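Local coordinates for nitric oxide dioxygenase (PDB 6WK3), which binds heme in a globin fold, probably oxidises nitric oxide with bound dioxygen, and is engineered here to act as a carbene transferase, at residues His24-Ser29 and Lys56-Leu61; Ala30-Leu35 and Glu100-Ala105. The protein carries 1 engineered substitution. All blocks are in the same frame, centred on the assembly; numbering follows the deposited sequence.

Contact 1 (His24-Ser29 and Lys56-Leu61); sequences HSVAIS and KLASAL. With HEM (protoporphyrin IX containing Fe), chain E.
The methyl group of A58 is pressed into the backbone of helix 18-39, its CB lying 3.4 Å from S25 O. V26 N approaches the same methyl group, and V26 CG2 touches it at the margin. Small residues on both sides, S25 and S29 against A58, let the segment axes come within 8.2 Å of each other at an angle of 124°. S29 has its OG anti to the backbone N (chi1 156°), which carries the hydroxyl toward helix 50-66. There it is held by a hydrogen bond with I54 O, one turn before A58, while S29 OG also lies 3.6 Å from L57 CD2. S25 OG, folded back between its own N and carbonyl carbon, lies 3.4 Å from A58 O, a weak contact that competes with L21 O for the hydroxyl proton.

This is the close crossing of the B and E helices of the globin fold, and the reverse side of helix 50-66 faces the heme. L57 spans the two sides: CD2 rests on S29, whereas CD1 lies 3.3 Å from the methine carbon CHB of the heme. A60 CB meets the heme methyl CMA. K56 bends at its last two torsions and brings CE to 3.2 Å from the propionate oxygen O2A of the heme. An alanine here would remove the methylenes at the propionate and the weak, long ion pair to E48 of the second subunit, and would probably leave the propionate less covered and loosen packing on R87 of that subunit. One turn after L57, L61 CD1 meets I28 CG2 at 4.3 Å.

Contact 2 (Ala30-Leu35 and Glu100-Ala105); sequences ATMYRL and ECLRDA
Helices 18-39 and 94-110 meet here in an apolar crossing without a hydrogen bond between the segments. It joins what correspond to the B and G helices of the globin fold. The segment axes approach to 8.2 Å and run at 132° to each other, and the backbones come nearest at M32 and L102.

M32 lies along helix 94-110 on the inner side of the crossing. Its CG is anti to the backbone N (chi1 -167°), which puts that methylene 3.5 Å from L102 N and also against L102 CB. The chain then bends at chi2 and chi3, and beyond the two segments the side chain packs on V98 and L57. A105 answers from the other helix with a methyl group directed at the backbone of M32, its CB 3.7 Å from M32 N; T31 CG2 touches the same methyl group. T31 points its hydroxyl elsewhere, as OG1 is hydrogen-bonded to A27 O in the preceding turn of its own helix.

C101 and L35 close the other end of the contact. C101 CB sits 3.7 Å from M32 O, and its sulfur, anti to the carbonyl carbon, lies alongside the backbone of L35, with SG 3.8 Å from L35 C. The beta carbons of L35 and C101 also pack together.

At the outer margin, D104 and E100 both form salt bridges with R39, further along helix 18-39, so ionic links between the two helices flank the apolar crossing. L35 crosses D104 at about a right angle, with L35 CD1 3.9 Å from D104 CB. The same methyl group, L35 CD1, lies 3.7 Å from C101 O.

Contacts 1 and 2 use successive turns of helix 18-39, which packs on helix 50-66 through residues 24-29 and on helix 94-110 through residues 30-35; their centres are 11 Å apart. I28 joins them directly, with its CG2 3.7 Å from L102 CD1 and its O 3.5 Å from A105 CB. A second bridge runs from L57 CD2 to M32 SD, 4.0 Å away. Contact 1 borders the heme itself, whereas in contact 2 the side chain of L102 stays about 6 Å from it. A bound acetate, probably from the crystallisation liquor, lies about 4 Å from L57 and about 3 Å from M32 (nearest side-chain atoms) and may mark a site beside the heme pocket.

Contact 1 (His24-Ser29 and Lys56-Leu61)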
loop_
_atom_site.group_PDB
_atom_site.type_symbol
_atom_site.label_atom_id
_atom_site.label_comp_id
_atom_site.label_asym_id
_atom_site.label_seq_id
_atom_site.Cartn_x
_atom_site.Cartn_y
_atom_site.Cartn_z
ATOM N N HIS A 24 -3.137 -26.186 0.723
ATOM C CA HIS A 24 -1.747 -25.990 1.127
ATOM C C HIS A 24 -1.173 -24.622 0.774
ATOM O O HIS A 24 0.029 -24.411 0.965
ATOM C CB HIS A 24 -0.850 -27.070 0.502
ATOM C CG HIS A 24 -1.257 -28.473 0.835
ATOM N ND1 HIS A 24 -1.534 -28.886 2.121
ATOM C CD2 HIS A 24 -1.414 -29.565 0.048
ATOM C CE1 HIS A 24 -1.857 -30.167 2.110
ATOM N NE2 HIS A 24 -1.791 -30.603 0.865
ATOM N N SER A 25 -1.973 -23.689 0.253
ATOM C CA SER A 25 -1.385 -22.425 -0.182
ATOM C C SER A 25 -0.830 -21.624 0.992
ATOM O O SER A 25 0.137 -20.872 0.823
ATOM C CB SER A 25 -2.405 -21.598 -0.968
ATOM O OG SER A 25 -3.514 -21.245 -0.159
ATOM N N VAL A 26 -1.411 -21.775 2.185
ATOM C CA VAL A 26 -0.856 -21.110 3.362
ATOM C C VAL A 26 0.473 -21.743 3.760
ATOM O O VAL A 26 1.433 -21.043 4.107
ATOM C CB VAL A 26 -1.867 -21.134 4.521
ATOM C CG1 VAL A 26 -1.203 -20.666 5.806
ATOM C CG2 VAL A 26 -3.067 -20.257 4.190
ATOM N N ALA A 27 0.556 -23.074 3.716
ATOM C CA ALA A 27 1.826 -23.737 3.987
ATOM C C ALA A 27 2.885 -23.335 2.969
ATOM O O ALA A 27 4.049 -23.126 3.326
ATOM C CB ALA A 27 1.640 -25.254 3.998
ATOM N N ILE A 28 2.502 -23.214 1.696
ATOM C CA ILE A 28 3.468 -22.827 0.672
ATOM C C ILE A 28 3.915 -21.387 0.882
ATOM O O ILE A 28 5.111 -21.075 0.821
ATOM C CB ILE A 28 2.871 -23.036 -0.734
ATOM C CG1 ILE A 28 2.740 -24.532 -1.047
ATOM C CG2 ILE A 28 3.716 -22.324 -1.781
ATOM C CD1 ILE A 28 1.828 -24.846 -2.249
ATOM N N SER A 29 2.968 -20.492 1.159
ATOM C CA SER A 29 3.307 -19.084 1.331
ATOM C C SER A 29 4.156 -18.867 2.585
ATOM O O SER A 29 5.171 -18.161 2.541
ATOM C CB SER A 29 2.020 -18.250 1.363
ATOM O OG SER A 29 2.193 -17.022 2.049
ATOM N N LYS A 56 -2.143 -13.107 2.546
ATOM C CA LYS A 56 -2.492 -12.430 1.303
ATOM C C LYS A 56 -1.879 -13.134 0.101
ATOM O O LYS A 56 -2.553 -13.340 -0.916
ATOM C CB LYS A 56 -2.037 -10.974 1.359
ATOM C CG LYS A 56 -3.023 -10.044 2.033
ATOM C CD LYS A 56 -2.408 -8.673 2.271
ATOM C CE LYS A 56 -3.429 -7.553 2.078
ATOM N NZ LYS A 56 -4.578 -7.656 3.016
ATOM N N LEU A 57 -0.601 -13.509 0.197
ATOM C CA LEU A 57 0.041 -14.219 -0.903
ATOM C C LEU A 57 -0.602 -15.582 -1.124
ATOM O O LEU A 57 -0.782 -16.010 -2.270
ATOM C CB LEU A 57 1.540 -14.369 -0.644
ATOM C CG LEU A 57 2.260 -15.120 -1.776
ATOM C CD1 LEU A 57 2.827 -14.162 -2.800
ATOM C CD2 LEU A 57 3.355 -16.024 -1.242
ATOM N N ALA A 58 -0.965 -16.272 -0.039
ATOM C CA ALA A 58 -1.646 -17.557 -0.168
ATOM C C ALA A 58 -2.943 -17.421 -0.957
ATOM O O ALA A 58 -3.247 -18.262 -1.812
ATOM C CB ALA A 58 -1.914 -18.151 1.213
ATOM N N SER A 59 -3.718 -16.361 -0.697
ATOM C CA SER A 59 -4.951 -16.145 -1.452
ATOM C C SER A 59 -4.652 -15.809 -2.906
ATOM O O SER A 59 -5.338 -16.287 -3.813
ATOM C CB SER A 59 -5.771 -15.020 -0.825
ATOM O OG SER A 59 -6.285 -15.389 0.436
ATOM N N ALA A 60 -3.639 -14.974 -3.136
ATOM C CA ALA A 60 -3.279 -14.581 -4.491
ATOM C C ALA A 60 -2.852 -15.787 -5.318
ATOM O O ALA A 60 -3.285 -15.949 -6.463
ATOM C CB ALA A 60 -2.174 -13.529 -4.452
ATOM N N LEU A 61 -2.009 -16.654 -4.751
ATOM C CA LEU A 61 -1.630 -17.871 -5.466
ATOM C C LEU A 61 -2.865 -18.669 -5.869
ATOM O O LEU A 61 -3.005 -19.077 -7.027
ATOM C CB LEU A 61 -0.696 -18.723 -4.609
ATOM C CG LEU A 61 0.711 -18.170 -4.389
ATOM C CD1 LEU A 61 1.473 -19.097 -3.453
ATOM C CD2 LEU A 61 1.461 -17.979 -5.702
HETATM C CHA HEM E . 2.871 -7.774 -0.707
HETATM C CHB HEM E . 2.157 -11.161 -4.126
HETATM C CHC HEM E . 6.819 -10.652 -5.325
HETATM C CHD HEM E . 7.643 -8.574 -1.009
HETATM C C1A HEM E . 2.255 -8.675 -1.555
HETATM C C2A HEM E . 0.838 -8.955 -1.631
HETATM C C3A HEM E . 0.641 -9.888 -2.565
HETATM C C4A HEM E . 1.925 -10.238 -3.129
HETATM C CMA HEM E . -0.717 -10.491 -2.975
HETATM C CAA HEM E . -0.258 -8.289 -0.779
HETATM C CBA HEM E . -0.746 -7.048 -1.518
HETATM C CGA HEM E . -1.948 -6.481 -0.811
HETATM O O1A HEM E . -1.777 -5.547 0.010
HETATM O O2A HEM E . -3.081 -6.961 -1.066
HETATM C C1B HEM E . 3.349 -11.291 -4.804
HETATM C C2B HEM E . 3.588 -12.064 -6.007
HETATM C C3B HEM E . 4.888 -11.931 -6.330
HETATM C C4B HEM E . 5.502 -11.057 -5.349
HETATM C CMB HEM E . 2.498 -12.892 -6.719
HETATM C CAB HEM E . 5.669 -12.523 -7.529
HETATM C CBB HEM E . 5.087 -12.946 -8.652
HETATM C C1C HEM E . 7.470 -10.075 -4.253
HETATM C C2C HEM E . 8.887 -9.818 -4.157
HETATM C C3C HEM E . 9.136 -9.262 -2.969
HETATM C C4C HEM E . 7.873 -9.114 -2.261
HETATM C CMC HEM E . 9.935 -10.152 -5.240
HETATM C CAC HEM E . 10.548 -8.844 -2.503
HETATM C CBC HEM E . 10.859 -8.815 -1.209
HETATM C C1D HEM E . 6.436 -8.049 -0.587
HETATM C C2D HEM E . 6.194 -7.062 0.449
HETATM C C3D HEM E . 4.867 -6.855 0.526
HETATM C C4D HEM E . 4.225 -7.691 -0.459
HETATM C CMD HEM E . 7.291 -6.391 1.306
HETATM C CAD HEM E . 4.086 -5.910 1.467
HETATM C CBD HEM E . 4.262 -4.464 1.022
HETATM C CGD HEM E . 3.178 -3.590 1.604
HETATM O O1D HEM E . 2.070 -4.109 1.913
HETATM O O2D HEM E . 3.423 -2.362 1.740
HETATM N NA HEM E . 2.884 -9.478 -2.485
HETATM N NB HEM E . 4.536 -10.692 -4.439
HETATM N NC HEM E . 6.890 -9.633 -3.079
HETATM N ND HEM E . 5.210 -8.401 -1.107
HETATM FE FE HEM E . 4.897 -9.641 -2.708
#

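Contact 2 (Ala30-Leu35 and Glu100-Ala105)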
loop_
_atom_site.group_PDB
_atom_site.type_symbol
_atom_site.label_atom_id
_atom_site.label_comp_id
_atom_site.label_asym_id
_atom_site.label_seq_id
_atom_site.Cartn_x
_atom_site.Cartn_y
_atom_site.Cartn_z
ATOM N N ALA A 30 3.780 -19.498 3.704
ATOM C CA ALA A 30 4.550 -19.337 4.939
ATOM C C ALA A 30 5.952 -19.922 4.801
ATOM O O ALA A 30 6.940 -19.303 5.219
ATOM C CB ALA A 30 3.818 -19.987 6.114
ATOM N N THR A 31 6.052 -21.129 4.236
ATOM C CA THR A 31 7.357 -21.737 4.003
ATOM C C THR A 31 8.194 -20.886 3.063
ATOM O O THR A 31 9.409 -20.752 3.243
ATOM C CB THR A 31 7.178 -23.141 3.434
ATOM O OG1 THR A 31 6.499 -23.957 4.396
ATOM C CG2 THR A 31 8.518 -23.763 3.077
ATOM N N MET A 32 7.558 -20.299 2.053
ATOM C CA MET A 32 8.274 -19.427 1.134
ATOM C C MET A 32 8.896 -18.248 1.871
ATOM O O MET A 32 10.069 -17.919 1.659
ATOM C CB MET A 32 7.324 -18.945 0.039
ATOM C CG MET A 32 8.021 -18.306 -1.132
ATOM S SD MET A 32 7.292 -16.726 -1.567
ATOM C CE MET A 32 7.993 -15.695 -0.279
ATOM N N TYR A 33 8.126 -17.605 2.754
ATOM C CA TYR A 33 8.632 -16.430 3.456
ATOM C C TYR A 33 9.754 -16.789 4.425
ATOM O O TYR A 33 10.694 -16.006 4.606
ATOM C CB TYR A 33 7.501 -15.717 4.199
ATOM C CG TYR A 33 7.999 -14.608 5.108
ATOM C CD1 TYR A 33 8.442 -13.398 4.582
ATOM C CD2 TYR A 33 8.051 -14.779 6.489
ATOM C CE1 TYR A 33 8.908 -12.388 5.401
ATOM C CE2 TYR A 33 8.521 -13.773 7.317
ATOM C CZ TYR A 33 8.946 -12.580 6.767
ATOM O OH TYR A 33 9.411 -11.572 7.581
ATOM N N ARG A 34 9.673 -17.960 5.068
ATOM C CA ARG A 34 10.735 -18.359 5.992
ATOM C C ARG A 34 12.035 -18.632 5.251
ATOM O O ARG A 34 13.113 -18.257 5.722
ATOM C CB ARG A 34 10.309 -19.582 6.801
ATOM C CG ARG A 34 9.172 -19.267 7.753
ATOM C CD ARG A 34 8.693 -20.478 8.528
ATOM N NE ARG A 34 7.474 -20.142 9.255
ATOM C CZ ARG A 34 6.306 -20.754 9.101
ATOM N NH1 ARG A 34 6.185 -21.773 8.254
ATOM N NH2 ARG A 34 5.259 -20.355 9.809
ATOM N N LEU A 35 11.951 -19.275 4.087
ATOM C CA LEU A 35 13.142 -19.470 3.269
ATOM C C LEU A 35 13.715 -18.135 2.812
ATOM O O LEU A 35 14.936 -17.975 2.724
ATOM C CB LEU A 35 12.810 -20.357 2.072
ATOM C CG LEU A 35 12.337 -21.769 2.417
ATOM C CD1 LEU A 35 12.041 -22.558 1.146
ATOM C CD2 LEU A 35 13.366 -22.487 3.266
ATOM N N GLU A 100 13.003 -18.507 -6.324
ATOM C CA GLU A 100 13.847 -19.546 -5.741
ATOM C C GLU A 100 13.213 -20.119 -4.477
ATOM O O GLU A 100 13.087 -21.340 -4.326
ATOM C CB GLU A 100 15.235 -18.972 -5.441
ATOM C CG GLU A 100 16.191 -19.952 -4.791
ATOM C CD GLU A 100 17.274 -19.260 -3.982
ATOM O OE1 GLU A 100 17.489 -19.653 -2.813
ATOM O OE2 GLU A 100 17.909 -18.322 -4.515
ATOM N N CYS A 101 12.774 -19.239 -3.573
ATOM C CA CYS A 101 12.150 -19.684 -2.331
ATOM C C CYS A 101 10.779 -20.300 -2.565
ATOM O O CYS A 101 10.383 -21.217 -1.834
ATOM C CB CYS A 101 12.050 -18.513 -1.352
ATOM S SG CYS A 101 13.648 -17.724 -1.005
ATOM N N LEU A 102 10.042 -19.815 -3.567
ATOM C CA LEU A 102 8.729 -20.381 -3.867
ATOM C C LEU A 102 8.852 -21.762 -4.500
ATOM O O LEU A 102 8.041 -22.655 -4.220
ATOM C CB LEU A 102 7.954 -19.434 -4.784
ATOM C CG LEU A 102 6.615 -19.910 -5.351
ATOM C CD1 LEU A 102 5.641 -20.251 -4.236
ATOM C CD2 LEU A 102 6.023 -18.857 -6.285
ATOM N N ARG A 103 9.853 -21.957 -5.360
ATOM C CA ARG A 103 10.089 -23.277 -5.937
ATOM C C ARG A 103 10.343 -24.307 -4.845
ATOM O O ARG A 103 9.731 -25.380 -4.832
ATOM C CB ARG A 103 11.270 -23.227 -6.909
ATOM C CG ARG A 103 11.400 -24.465 -7.783
ATOM C CD ARG A 103 12.846 -24.911 -7.941
ATOM N NE ARG A 103 13.749 -23.822 -8.305
ATOM C CZ ARG A 103 14.797 -23.449 -7.578
ATOM N NH1 ARG A 103 15.070 -24.076 -6.441
ATOM N NH2 ARG A 103 15.571 -22.448 -7.980
ATOM N N ASP A 104 11.234 -23.984 -3.907
ATOM C CA ASP A 104 11.562 -24.929 -2.847
ATOM C C ASP A 104 10.425 -25.069 -1.839
ATOM O O ASP A 104 10.287 -26.125 -1.211
ATOM C CB ASP A 104 12.864 -24.507 -2.161
ATOM C CG ASP A 104 14.061 -24.534 -3.113
ATOM O OD1 ASP A 104 14.025 -25.302 -4.103
ATOM O OD2 ASP A 104 15.034 -23.787 -2.881
ATOM N N ALA A 105 9.599 -24.032 -1.671
ATOM C CA ALA A 105 8.399 -24.185 -0.856
ATOM C C ALA A 105 7.448 -25.200 -1.475
ATOM O O ALA A 105 6.857 -26.023 -0.767
ATOM C CB ALA A 105 7.702 -22.838 -0.677
#